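Local coordinates for protein serpin-ZX (Arabidopsis thaliana, PDB 3LE2) that inhibits cysteine and serine proteases, including metacaspase-9 and RD21A, by offering a reactive centre loop that is cleaved and covalently traps the enzyme, restraining programmed cell death, at residues N98-D103 and L167-A172; G191-L196 and D367-L372; A203-S208 and K278-K283; G287-N292 and V324-H329. One frame throughout, in Å; residues are numbered along the deposited sequence.

Interaction 1: N98-D103 and L167-A172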
loop_
_atom_site.group_PDB
_atom_site.type_symbol
_atom_site.label_atom_id
_atom_site.label_comp_id
_atom_site.label_asym_id
_atom_site.label_seq_id
_atom_site.Cartn_x
_atom_site.Cartn_y
_atom_site.Cartn_z
ATOM N N ASN A 98 2.972 12.347 -6.518
ATOM C CA ASN A 98 4.051 12.502 -5.570
ATOM C C ASN A 98 4.636 13.916 -5.559
ATOM O O ASN A 98 5.230 14.371 -6.542
ATOM C CB ASN A 98 5.122 11.455 -5.874
ATOM C CG ASN A 98 6.115 11.331 -4.776
ATOM O OD1 ASN A 98 5.764 11.401 -3.597
ATOM N ND2 ASN A 98 7.372 11.176 -5.142
ATOM N N GLY A 99 4.461 14.623 -4.450
ATOM C CA GLY A 99 4.859 16.020 -4.416
ATOM C C GLY A 99 5.145 16.580 -3.039
ATOM O O GLY A 99 4.690 16.043 -2.024
ATOM N N ALA A 100 5.914 17.668 -3.014
ATOM C CA ALA A 100 6.203 18.386 -1.785
ATOM C C ALA A 100 5.890 19.873 -1.940
ATOM O O ALA A 100 6.176 20.478 -2.965
ATOM C CB ALA A 100 7.664 18.195 -1.403
ATOM N N TRP A 101 5.294 20.453 -0.912
ATOM C CA TRP A 101 5.005 21.877 -0.891
ATOM C C TRP A 101 5.580 22.473 0.378
ATOM O O TRP A 101 5.471 21.898 1.461
ATOM C CB TRP A 101 3.489 22.131 -0.920
ATOM C CG TRP A 101 2.840 22.035 -2.292
ATOM C CD1 TRP A 101 2.434 23.078 -3.089
ATOM C CD2 TRP A 101 2.524 20.836 -3.017
ATOM N NE1 TRP A 101 1.890 22.598 -4.262
ATOM C CE2 TRP A 101 1.928 21.227 -4.238
ATOM C CE3 TRP A 101 2.682 19.468 -2.747
ATOM C CZ2 TRP A 101 1.491 20.303 -5.184
ATOM C CZ3 TRP A 101 2.252 18.557 -3.685
ATOM C CH2 TRP A 101 1.667 18.977 -4.893
ATOM N N ILE A 102 6.164 23.648 0.253
ATOM C CA ILE A 102 6.738 24.309 1.412
ATOM C C ILE A 102 6.194 25.730 1.508
ATOM O O ILE A 102 5.896 26.354 0.483
ATOM C CB ILE A 102 8.280 24.317 1.299
ATOM C CG1 ILE A 102 8.920 24.430 2.674
ATOM C CG2 ILE A 102 8.758 25.415 0.338
ATOM C CD1 ILE A 102 10.345 23.991 2.680
ATOM N N ASP A 103 6.039 26.257 2.718
ATOM C CA ASP A 103 5.598 27.642 2.811
ATOM C C ASP A 103 6.562 28.548 2.058
ATOM O O ASP A 103 7.782 28.423 2.207
ATOM C CB ASP A 103 5.463 28.134 4.243
ATOM C CG ASP A 103 4.811 29.499 4.299
ATOM O OD1 ASP A 103 3.710 29.626 3.728
ATOM O OD2 ASP A 103 5.401 30.445 4.868
ATOM N N LEU A 167 5.760 22.564 5.856
ATOM C CA LEU A 167 6.221 21.567 4.888
ATOM C C LEU A 167 5.333 20.334 4.860
ATOM O O LEU A 167 5.157 19.655 5.874
ATOM C CB LEU A 167 7.671 21.153 5.178
ATOM C CG LEU A 167 8.266 20.057 4.298
ATOM C CD1 LEU A 167 8.409 20.481 2.842
ATOM C CD2 LEU A 167 9.604 19.640 4.859
ATOM N N ILE A 168 4.775 20.044 3.691
ATOM C CA ILE A 168 3.916 18.878 3.528
ATOM C C ILE A 168 4.316 18.008 2.340
ATOM O O ILE A 168 4.935 18.475 1.376
ATOM C CB ILE A 168 2.435 19.278 3.348
ATOM C CG1 ILE A 168 2.245 20.016 2.017
ATOM C CG2 ILE A 168 1.956 20.096 4.542
ATOM C CD1 ILE A 168 0.799 20.289 1.654
ATOM N N PHE A 169 3.954 16.736 2.419
ATOM C CA PHE A 169 4.099 15.845 1.294
ATOM C C PHE A 169 2.722 15.304 0.948
ATOM O O PHE A 169 1.923 15.005 1.830
ATOM C CB PHE A 169 5.077 14.730 1.633
ATOM C CG PHE A 169 6.481 15.217 1.798
ATOM C CD1 PHE A 169 7.329 15.316 0.702
ATOM C CD2 PHE A 169 6.945 15.617 3.040
ATOM C CE1 PHE A 169 8.619 15.784 0.853
ATOM C CE2 PHE A 169 8.229 16.084 3.192
ATOM C CZ PHE A 169 9.067 16.168 2.101
ATOM N N ALA A 170 2.422 15.216 -0.336
ATOM C CA ALA A 170 1.150 14.659 -0.735
ATOM C C ALA A 170 1.449 13.523 -1.673
ATOM O O ALA A 170 2.166 13.696 -2.658
ATOM C CB ALA A 170 0.266 15.711 -1.408
ATOM N N ASN A 171 0.915 12.353 -1.347
ATOM C CA ASN A 171 1.222 11.155 -2.100
ATOM C C ASN A 171 -0.025 10.307 -2.309
ATOM O O ASN A 171 -0.851 10.157 -1.407
ATOM C CB ASN A 171 2.326 10.359 -1.394
ATOM C CG ASN A 171 2.735 9.127 -2.170
ATOM O OD1 ASN A 171 1.928 8.220 -2.373
ATOM N ND2 ASN A 171 3.991 9.086 -2.614
ATOM N N ALA A 172 -0.171 9.763 -3.509
ATOM C CA ALA A 172 -1.322 8.920 -3.803
ATOM C C ALA A 172 -0.913 7.792 -4.737
ATOM O O ALA A 172 -0.035 7.956 -5.576
ATOM C CB ALA A 172 -2.449 9.749 -4.416
#
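Gly99 O accepts from Ala170 N at 2.9 Å, the shortest polar bond between the strands 98-103 and 167-172. Gly99 N answers to Ala170 O, and Trp101 and Ile168 form the second reciprocal pair. At the far end Asn171 ND2 donates to Asn98 OD1 at 3.1 Å. That bond is bent, 138° at the hydrogen. ND2 sits above the Asn98 carbonyl plane, and the two amide planes are turned 66° apart. CG anti to the backbone N in both residues brings the two amides together. The strands are antiparallel neighbours in the large central sheet of the serpin fold, sheet A. One face carries Asn98, Ala100, Ile102, Leu167, Phe169 and Asn171. Here Ala100 CB meets the ring of Phe169 at CE1, 3.4 Å away, and Leu167 CD1 packs 4.0 Å from Ile102 CG1. Helix 37-49 covers part of this face through Phe169, Asn98 and Asn171. On the other face Trp101 turns its indole back over Gly99, which has no side chain, and CZ3 ends 4.2 Å from Ala170 CB. Helix 129-147 lies over this side, where Trp143 meets Trp101 edge-to-face.

Interaction 2: G191-L196 and D367-L372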
loop_
_atom_site.group_PDB
_atom_site.type_symbol
_atom_site.label_atom_id
_atom_site.label_comp_id
_atom_site.label_asym_id
_atom_site.label_seq_id
_atom_site.Cartn_x
_atom_site.Cartn_y
_atom_site.Cartn_z
ATOM N N GLY A 191 -24.914 -12.906 1.082
ATOM C CA GLY A 191 -24.458 -13.759 2.172
ATOM C C GLY A 191 -24.101 -12.949 3.408
ATOM O O GLY A 191 -23.961 -11.738 3.336
ATOM N N GLU A 192 -23.947 -13.614 4.544
ATOM C CA GLU A 192 -23.675 -12.922 5.800
ATOM C C GLU A 192 -22.184 -12.682 6.060
ATOM O O GLU A 192 -21.376 -13.613 6.036
ATOM C CB GLU A 192 -24.296 -13.686 6.978
ATOM C CG GLU A 192 -25.833 -13.747 6.932
ATOM C CD GLU A 192 -26.491 -12.372 6.718
ATOM O OE1 GLU A 192 -26.496 -11.551 7.665
ATOM O OE2 GLU A 192 -27.017 -12.109 5.608
ATOM N N PHE A 193 -21.829 -11.427 6.309
ATOM C CA PHE A 193 -20.488 -11.090 6.769
ATOM C C PHE A 193 -20.563 -10.805 8.270
ATOM O O PHE A 193 -21.458 -10.093 8.734
ATOM C CB PHE A 193 -19.940 -9.879 6.005
ATOM C CG PHE A 193 -18.503 -9.557 6.325
ATOM C CD1 PHE A 193 -17.474 -10.040 5.530
ATOM C CD2 PHE A 193 -18.184 -8.778 7.423
ATOM C CE1 PHE A 193 -16.166 -9.750 5.830
ATOM C CE2 PHE A 193 -16.873 -8.485 7.727
ATOM C CZ PHE A 193 -15.863 -8.970 6.936
ATOM N N HIS A 194 -19.639 -11.367 9.033
ATOM C CA HIS A 194 -19.682 -11.216 10.483
ATOM C C HIS A 194 -18.765 -10.085 10.921
ATOM O O HIS A 194 -17.533 -10.201 10.842
ATOM C CB HIS A 194 -19.299 -12.533 11.191
ATOM C CG HIS A 194 -20.222 -13.671 10.883
ATOM N ND1 HIS A 194 -20.167 -14.374 9.699
ATOM C CD2 HIS A 194 -21.238 -14.214 11.593
ATOM C CE1 HIS A 194 -21.108 -15.301 9.693
ATOM N NE2 HIS A 194 -21.770 -15.227 10.831
ATOM N N LEU A 195 -19.376 -8.994 11.376
ATOM C CA LEU A 195 -18.653 -7.814 11.839
ATOM C C LEU A 195 -17.967 -8.066 13.184
ATOM O O LEU A 195 -18.405 -8.906 13.965
ATOM C CB LEU A 195 -19.617 -6.639 11.965
ATOM C CG LEU A 195 -19.681 -5.531 10.913
ATOM C CD1 LEU A 195 -19.522 -6.022 9.494
ATOM C CD2 LEU A 195 -21.004 -4.777 11.065
ATOM N N LEU A 196 -16.891 -7.337 13.452
ATOM C CA LEU A 196 -16.180 -7.464 14.723
ATOM C C LEU A 196 -17.040 -7.043 15.932
ATOM O O LEU A 196 -16.838 -7.525 17.050
ATOM C CB LEU A 196 -14.878 -6.650 14.689
ATOM C CG LEU A 196 -13.764 -7.143 13.754
ATOM C CD1 LEU A 196 -12.648 -6.097 13.609
ATOM C CD2 LEU A 196 -13.206 -8.483 14.240
ATOM N N ASP A 367 -16.097 -14.721 5.215
ATOM C CA ASP A 367 -17.296 -14.082 5.714
ATOM C C ASP A 367 -17.009 -13.367 7.022
ATOM O O ASP A 367 -17.903 -13.165 7.839
ATOM C CB ASP A 367 -18.392 -15.122 5.914
ATOM C CG ASP A 367 -18.028 -16.150 6.958
ATOM O OD1 ASP A 367 -16.868 -16.152 7.425
ATOM O OD2 ASP A 367 -18.900 -16.963 7.319
ATOM N N HIS A 368 -15.748 -13.004 7.225
ATOM C CA HIS A 368 -15.360 -12.228 8.393
ATOM C C HIS A 368 -14.060 -11.497 8.069
ATOM O O HIS A 368 -13.472 -11.744 7.022
ATOM C CB HIS A 368 -15.233 -13.120 9.628
ATOM C CG HIS A 368 -14.365 -14.319 9.421
ATOM N ND1 HIS A 368 -14.781 -15.426 8.709
ATOM C CD2 HIS A 368 -13.106 -14.595 9.843
ATOM C CE1 HIS A 368 -13.817 -16.328 8.694
ATOM N NE2 HIS A 368 -12.789 -15.850 9.376
ATOM N N PRO A 369 -13.634 -10.565 8.938
ATOM C CA PRO A 369 -12.480 -9.705 8.626
ATOM C C PRO A 369 -11.170 -10.429 8.319
ATOM O O PRO A 369 -10.781 -11.378 8.995
ATOM C CB PRO A 369 -12.342 -8.840 9.878
ATOM C CG PRO A 369 -13.757 -8.729 10.366
ATOM C CD PRO A 369 -14.337 -10.106 10.145
ATOM N N PHE A 370 -10.494 -9.939 7.286
ATOM C CA PHE A 370 -9.253 -10.515 6.813
ATOM C C PHE A 370 -8.285 -9.402 6.452
ATOM O O PHE A 370 -8.701 -8.254 6.266
ATOM C CB PHE A 370 -9.506 -11.422 5.602
ATOM C CG PHE A 370 -10.349 -10.791 4.504
ATOM C CD1 PHE A 370 -11.734 -10.894 4.525
ATOM C CD2 PHE A 370 -9.754 -10.158 3.424
ATOM C CE1 PHE A 370 -12.523 -10.336 3.507
ATOM C CE2 PHE A 370 -10.533 -9.597 2.398
ATOM C CZ PHE A 370 -11.923 -9.692 2.440
ATOM N N LEU A 371 -6.998 -9.736 6.383
ATOM C CA LEU A 371 -6.000 -8.789 5.918
ATOM C C LEU A 371 -5.841 -8.913 4.426
ATOM O O LEU A 371 -6.196 -9.931 3.835
ATOM C CB LEU A 371 -4.640 -9.033 6.567
ATOM C CG LEU A 371 -4.491 -8.589 8.015
ATOM C CD1 LEU A 371 -3.131 -9.004 8.538
ATOM C CD2 LEU A 371 -4.698 -7.071 8.125
ATOM N N LEU A 372 -5.314 -7.851 3.823
ATOM C CA LEU A 372 -5.076 -7.775 2.390
ATOM C C LEU A 372 -3.656 -7.314 2.147
ATOM O O LEU A 372 -3.168 -6.410 2.828
ATOM C CB LEU A 372 -6.000 -6.738 1.745
ATOM C CG LEU A 372 -7.485 -7.030 1.586
ATOM C CD1 LEU A 372 -8.141 -5.851 0.880
ATOM C CD2 LEU A 372 -7.675 -8.315 0.808
#
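The contact of Phe193 and His194 with Asp367, His368 and Pro369 belongs to the junction of two serpin sheets. Strand 189-194 is the edge hairpin partner of strand 200-207 in sheet C. Residues 367-369 form the turn that leads into strand 370-376 of sheet B. Asp367 O is gripped twice by one residue. His194 N reaches it at 2.8 Å and His194 ND1 at 3.2 Å, from opposite faces of its carbonyl plane. The acceptor lies in the imidazole plane, so this second bond fixes the rotation of the ring and shows ND1 to be protonated. Phe193 has CG anti to the backbone N (chi1 -174°), and its ring lies against the turn. One ring face takes Asp367 O and His368 CA toward the rim, while CZ comes to 3.3 Å from His368 C. Phe370 CE1 stands at the ring edge, 4.4 Å from Phe193 CE1. Pro369 CG packs 3.7 Å from Leu196 CG. Asp367 OD1 accepts from His368 ND1 at 2.6 Å, in the plane of that ring, and His368 NE2 bonds to Pro243 O. With ND1 donating to Asp367 and NE2 to a carbonyl oxygen, His368 is probably doubly protonated, and the carboxylate would stabilise that charge. Such packing of an edge strand of sheet C on the approach to a sheet B strand suits the compact barrel-like end of the serpin fold.

Interaction 3: A203-S208 and K278-K283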
loop_
_atom_site.group_PDB
_atom_site.type_symbol
_atom_site.label_atom_id
_atom_site.label_comp_id
_atom_site.label_asym_id
_atom_site.label_seq_id
_atom_site.Cartn_x
_atom_site.Cartn_y
_atom_site.Cartn_z
ATOM N N ALA A 203 -24.187 -9.162 2.273
ATOM C CA ALA A 203 -23.291 -8.604 1.271
ATOM C C ALA A 203 -23.057 -9.573 0.102
ATOM O O ALA A 203 -23.211 -10.788 0.255
ATOM C CB ALA A 203 -21.961 -8.212 1.931
ATOM N N PRO A 204 -22.702 -9.034 -1.076
ATOM C CA PRO A 204 -22.380 -9.863 -2.247
ATOM C C PRO A 204 -21.055 -10.632 -2.074
ATOM O O PRO A 204 -19.996 -10.022 -1.909
ATOM C CB PRO A 204 -22.238 -8.841 -3.393
ATOM C CG PRO A 204 -22.582 -7.494 -2.815
ATOM C CD PRO A 204 -22.541 -7.592 -1.338
ATOM N N PHE A 205 -21.125 -11.958 -2.104
ATOM C CA PHE A 205 -19.945 -12.808 -2.098
ATOM C C PHE A 205 -19.744 -13.456 -3.463
ATOM O O PHE A 205 -20.649 -14.115 -3.979
ATOM C CB PHE A 205 -20.085 -13.922 -1.064
ATOM C CG PHE A 205 -19.833 -13.486 0.356
ATOM C CD1 PHE A 205 -18.552 -13.518 0.887
ATOM C CD2 PHE A 205 -20.880 -13.081 1.169
ATOM C CE1 PHE A 205 -18.313 -13.153 2.194
ATOM C CE2 PHE A 205 -20.647 -12.701 2.492
ATOM C CZ PHE A 205 -19.359 -12.738 3.003
ATOM N N MET A 206 -18.557 -13.278 -4.039
ATOM C CA MET A 206 -18.193 -13.973 -5.264
ATOM C C MET A 206 -17.827 -15.417 -4.938
ATOM O O MET A 206 -17.379 -15.717 -3.831
ATOM C CB MET A 206 -17.004 -13.281 -5.925
ATOM C CG MET A 206 -17.182 -11.794 -6.084
ATOM S SD MET A 206 -15.845 -11.024 -7.000
ATOM C CE MET A 206 -14.426 -11.551 -6.043
ATOM N N THR A 207 -18.023 -16.312 -5.900
ATOM C CA THR A 207 -17.650 -17.709 -5.712
ATOM C C THR A 207 -17.080 -18.315 -6.981
ATOM O O THR A 207 -17.130 -17.706 -8.054
ATOM C CB THR A 207 -18.827 -18.579 -5.235
ATOM O OG1 THR A 207 -18.328 -19.852 -4.805
ATOM C CG2 THR A 207 -19.839 -18.780 -6.358
ATOM N N SER A 208 -16.519 -19.511 -6.841
ATOM C CA SER A 208 -15.914 -20.227 -7.959
ATOM C C SER A 208 -15.732 -21.700 -7.628
ATOM O O SER A 208 -15.656 -22.090 -6.460
ATOM C CB SER A 208 -14.564 -19.627 -8.333
ATOM O OG SER A 208 -13.941 -20.423 -9.323
ATOM N N LYS A 278 -15.747 -18.493 -0.879
ATOM C CA LYS A 278 -16.521 -17.253 -0.908
ATOM C C LYS A 278 -15.678 -16.013 -0.641
ATOM O O LYS A 278 -15.034 -15.901 0.403
ATOM C CB LYS A 278 -17.671 -17.323 0.096
ATOM C CG LYS A 278 -18.701 -18.395 -0.209
ATOM C CD LYS A 278 -19.462 -18.095 -1.491
ATOM C CE LYS A 278 -20.412 -19.232 -1.847
ATOM N NZ LYS A 278 -21.349 -19.541 -0.725
ATOM N N ILE A 279 -15.720 -15.074 -1.582
ATOM C CA ILE A 279 -14.983 -13.817 -1.474
ATOM C C ILE A 279 -15.930 -12.605 -1.550
ATOM O O ILE A 279 -16.604 -12.398 -2.565
ATOM C CB ILE A 279 -13.931 -13.711 -2.602
ATOM C CG1 ILE A 279 -13.038 -14.941 -2.601
ATOM C CG2 ILE A 279 -13.072 -12.477 -2.433
ATOM C CD1 ILE A 279 -12.334 -15.159 -1.274
ATOM N N PRO A 280 -15.981 -11.786 -0.484
ATOM C CA PRO A 280 -16.861 -10.613 -0.580
ATOM C C PRO A 280 -16.336 -9.595 -1.571
ATOM O O PRO A 280 -15.119 -9.375 -1.632
ATOM C CB PRO A 280 -16.797 -10.021 0.829
ATOM C CG PRO A 280 -15.467 -10.458 1.358
ATOM C CD PRO A 280 -15.309 -11.862 0.825
ATOM N N LYS A 281 -17.232 -8.976 -2.339
ATOM C CA LYS A 281 -16.841 -7.815 -3.130
ATOM C C LYS A 281 -16.572 -6.690 -2.151
ATOM O O LYS A 281 -17.128 -6.688 -1.050
ATOM C CB LYS A 281 -17.970 -7.391 -4.076
ATOM C CG LYS A 281 -18.296 -8.402 -5.156
ATOM C CD LYS A 281 -19.373 -7.895 -6.105
ATOM C CE LYS A 281 -18.831 -6.857 -7.086
ATOM N NZ LYS A 281 -19.934 -6.238 -7.883
ATOM N N PHE A 282 -15.733 -5.734 -2.537
ATOM C CA PHE A 282 -15.615 -4.478 -1.791
ATOM C C PHE A 282 -14.956 -3.393 -2.638
ATOM O O PHE A 282 -14.250 -3.682 -3.595
ATOM C CB PHE A 282 -14.848 -4.675 -0.478
ATOM C CG PHE A 282 -13.517 -5.348 -0.650
ATOM C CD1 PHE A 282 -13.419 -6.743 -0.653
ATOM C CD2 PHE A 282 -12.360 -4.601 -0.809
ATOM C CE1 PHE A 282 -12.175 -7.378 -0.806
ATOM C CE2 PHE A 282 -11.113 -5.231 -0.961
ATOM C CZ PHE A 282 -11.030 -6.613 -0.956
ATOM N N LYS A 283 -15.204 -2.140 -2.287
ATOM C CA LYS A 283 -14.620 -1.020 -3.010
ATOM C C LYS A 283 -14.540 0.159 -2.065
ATOM O O LYS A 283 -15.560 0.605 -1.547
ATOM C CB LYS A 283 -15.479 -0.638 -4.218
ATOM C CG LYS A 283 -14.878 0.465 -5.075
ATOM C CD LYS A 283 -15.816 0.893 -6.210
ATOM C CE LYS A 283 -15.069 1.721 -7.254
ATOM N NZ LYS A 283 -15.931 2.128 -8.416
HETATM O O HOH W 1 -19.290 -7.637 -0.286
#
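Ile279 N donates to Met206 O at 2.9 Å, one half of a reciprocal backbone pair. The other half, Met206 N to Ile279 O, is doubtful in length at 2.6 Å. Two residues on, Lys281 N gives a nearly straight bond, 165° at the hydrogen, to Pro204 O at 3.0 Å. A water lies 3.0 Å from Pro204 O, and Pro280 CA adds a CH contact to the same carbonyl. The strands 203-207 and 278-280 run antiparallel but strongly twisted, 137° apart.

Between these bonds the side chains alternate. On one face, with CG of Phe205 anti to the carbonyl carbon (chi1 -78°), the CD1-CE1 side of the ring meets Pro280, Phe205 CE1 lying 3.5 Å from Pro280 CD. Lys278 lies beside Thr207 on this face, pointing the same way, and its aliphatic CE comes 3.7 Å from Thr207 OG1. That hydroxyl bonds to Phe277 O. On the other face Met206 packs against Ile279 and Lys281. Its chain bends at chi3, and CE ends 4.0 Å from Ile279 CG2. Met206 CG touches Lys281 CG at 3.7 Å, the two side chains crossing at about a right angle.

Further out, Phe193 of strand 189-194 touches Phe205, and Phe370 packs on Pro280. Val335 of strand 326-335 touches Met206. The contact pairs two neighbouring strands of sheet C; the second runs on toward sheet A as strand 277-289. Pro280 sits in a non-hydrogen-bonded pair with Phe205, so its lack of an N-H costs this pairing nothing; Ile279 and Lys281 on its two sides carry the bonds.

Interaction 4: G287-N292 and V324-H329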
loop_
_atom_site.group_PDB
_atom_site.type_symbol
_atom_site.label_atom_id
_atom_site.label_comp_id
_atom_site.label_asym_id
_atom_site.label_seq_id
_atom_site.Cartn_x
_atom_site.Cartn_y
_atom_site.Cartn_z
ATOM N N GLY A 287 -7.484 7.462 3.325
ATOM C CA GLY A 287 -6.475 8.495 3.352
ATOM C C GLY A 287 -6.123 8.843 4.777
ATOM O O GLY A 287 -6.953 8.736 5.701
ATOM N N PHE A 288 -4.883 9.266 4.970
ATOM C CA PHE A 288 -4.462 9.652 6.297
ATOM C C PHE A 288 -3.207 10.480 6.221
ATOM O O PHE A 288 -2.515 10.496 5.194
ATOM C CB PHE A 288 -4.300 8.417 7.203
ATOM C CG PHE A 288 -3.087 7.560 6.895
ATOM C CD1 PHE A 288 -3.040 6.758 5.762
ATOM C CD2 PHE A 288 -2.003 7.539 7.763
ATOM C CE1 PHE A 288 -1.924 5.956 5.488
ATOM C CE2 PHE A 288 -0.885 6.746 7.499
ATOM C CZ PHE A 288 -0.843 5.956 6.356
ATOM N N ASP A 289 -2.945 11.201 7.301
ATOM C CA ASP A 289 -1.685 11.899 7.486
ATOM C C ASP A 289 -0.760 10.949 8.244
ATOM O O ASP A 289 -1.000 10.641 9.412
ATOM C CB ASP A 289 -1.926 13.177 8.294
ATOM C CG ASP A 289 -0.645 13.962 8.550
ATOM O OD1 ASP A 289 0.461 13.441 8.266
ATOM O OD2 ASP A 289 -0.751 15.109 9.042
ATOM N N ALA A 290 0.290 10.473 7.586
ATOM C CA ALA A 290 1.153 9.437 8.179
ATOM C C ALA A 290 1.961 9.923 9.375
ATOM O O ALA A 290 2.547 9.121 10.092
ATOM C CB ALA A 290 2.097 8.855 7.125
ATOM N N SER A 291 2.003 11.237 9.576
ATOM C CA SER A 291 2.977 11.828 10.488
ATOM C C SER A 291 2.872 11.259 11.910
ATOM O O SER A 291 3.882 10.887 12.516
ATOM C CB SER A 291 2.898 13.364 10.469
ATOM O OG SER A 291 1.709 13.816 11.069
ATOM N N ASN A 292 1.652 11.155 12.421
ATOM C CA ASN A 292 1.446 10.630 13.766
ATOM C C ASN A 292 1.749 9.140 13.963
ATOM O O ASN A 292 2.412 8.783 14.934
ATOM C CB ASN A 292 0.048 10.973 14.287
ATOM C CG ASN A 292 -0.063 12.424 14.788
ATOM O OD1 ASN A 292 0.930 13.166 14.858
ATOM N ND2 ASN A 292 -1.281 12.825 15.140
ATOM N N VAL A 324 8.952 18.354 8.962
ATOM C CA VAL A 324 7.782 17.991 8.178
ATOM C C VAL A 324 6.512 18.223 8.991
ATOM O O VAL A 324 6.393 17.756 10.129
ATOM C CB VAL A 324 7.844 16.515 7.755
ATOM C CG1 VAL A 324 6.615 16.138 6.930
ATOM C CG2 VAL A 324 9.135 16.239 6.988
ATOM N N SER A 325 5.570 18.954 8.404
ATOM C CA SER A 325 4.289 19.231 9.047
ATOM C C SER A 325 3.332 18.045 8.880
ATOM O O SER A 325 2.666 17.621 9.831
ATOM C CB SER A 325 3.657 20.497 8.450
ATOM O OG SER A 325 4.564 21.592 8.448
ATOM N N ASN A 326 3.265 17.518 7.661
ATOM C CA ASN A 326 2.314 16.468 7.345
ATOM C C ASN A 326 2.821 15.605 6.219
ATOM O O ASN A 326 3.558 16.063 5.328
ATOM C CB ASN A 326 0.970 17.040 6.871
ATOM C CG ASN A 326 0.494 18.225 7.687
ATOM O OD1 ASN A 326 0.970 19.350 7.515
ATOM N ND2 ASN A 326 -0.480 17.986 8.553
ATOM N N ILE A 327 2.384 14.355 6.241
ATOM C CA ILE A 327 2.569 13.472 5.106
ATOM C C ILE A 327 1.205 12.912 4.747
ATOM O O ILE A 327 0.724 11.955 5.362
ATOM C CB ILE A 327 3.569 12.340 5.393
ATOM C CG1 ILE A 327 4.940 12.924 5.760
ATOM C CG2 ILE A 327 3.676 11.401 4.189
ATOM C CD1 ILE A 327 5.913 11.881 6.332
ATOM N N PHE A 328 0.589 13.536 3.746
ATOM C CA PHE A 328 -0.755 13.174 3.293
ATOM C C PHE A 328 -0.720 12.035 2.278
ATOM O O PHE A 328 -0.066 12.140 1.235
ATOM C CB PHE A 328 -1.454 14.400 2.698
ATOM C CG PHE A 328 -1.713 15.499 3.700
ATOM C CD1 PHE A 328 -0.992 16.691 3.653
ATOM C CD2 PHE A 328 -2.678 15.337 4.696
ATOM C CE1 PHE A 328 -1.245 17.728 4.577
ATOM C CE2 PHE A 328 -2.928 16.354 5.625
ATOM C CZ PHE A 328 -2.209 17.551 5.565
ATOM N N HIS A 329 -1.418 10.946 2.589
ATOM C CA HIS A 329 -1.435 9.778 1.709
ATOM C C HIS A 329 -2.848 9.312 1.395
ATOM O O HIS A 329 -3.721 9.269 2.264
ATOM C CB HIS A 329 -0.629 8.614 2.316
ATOM C CG HIS A 329 -0.650 7.363 1.488
ATOM N ND1 HIS A 329 -0.008 7.264 0.269
ATOM C CD2 HIS A 329 -1.225 6.153 1.708
ATOM C CE1 HIS A 329 -0.200 6.055 -0.231
ATOM N NE2 HIS A 329 -0.929 5.360 0.624
#
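Asp289, bonded to Asn326 and Ile327, ends the sheet A part of strand 277-289, at the edge of that sheet, where the chain turns into helix 291-296. Asp289 lies against the start of strand 326-335. Its OD1 takes three donors: Ile327 N at 2.9 Å across the contact, and Ser291 N at 3.0 Å and Ser291 OG at 3.1 Å from its own segment, two residues on. All three lie well out of the carboxylate plane. The Ser291 N bond is a capping bond to the incoming helix. OD2 is met on its syn side by Asn326 ND2 at 2.9 Å; the two side chains cross at about a right angle, with the amide and carboxylate planes 41° apart. Asp289 has CG anti to the backbone N (chi1 179°), which carries the group to the opposite strand. So many N-H donors, and the helix start, would probably hold the carboxylate as an anion. Ala290 N donates to Ile327 O at 2.7 Å. Phe288 and His329 pair through both backbone bonds. Their side chains cross obliquely, and Phe288 CE1 lies at the imidazole edge, 3.8 Å from His329 CD2. Helix 37-49 packs under Ile327 and His329. This histidine on one central strand, its NE2 bonded to Ser36 N before helix 37-49 and its ND1 weakly to Asn171 OD1 of the next strand, is typical of the serpin shutter region.

Overall arrangement
The four contacts form two groups. Interactions 1 and 4 lie in sheet A with centres 10 Å apart. They join where strands 167-176 and 326-335 run parallel, with Leu167 O 2.7 Å from Ser325 N and Phe169 O 2.8 Å from Phe328 N. Interactions 2 and 3, also 10 Å apart, lie beyond the centre of the chain, their centres 35 and 36 Å from that of interaction 1. Gly191 O meets Ala203 N at 2.8 Å. Strand 277-289 runs through interactions 3 and 4. In inhibitory serpins the part of the cleaved loop (339-363) before the Arg353-Gly354 bond inserts between strands 167-176 and 326-335, so interactions 1 and 4 lie on its two sides.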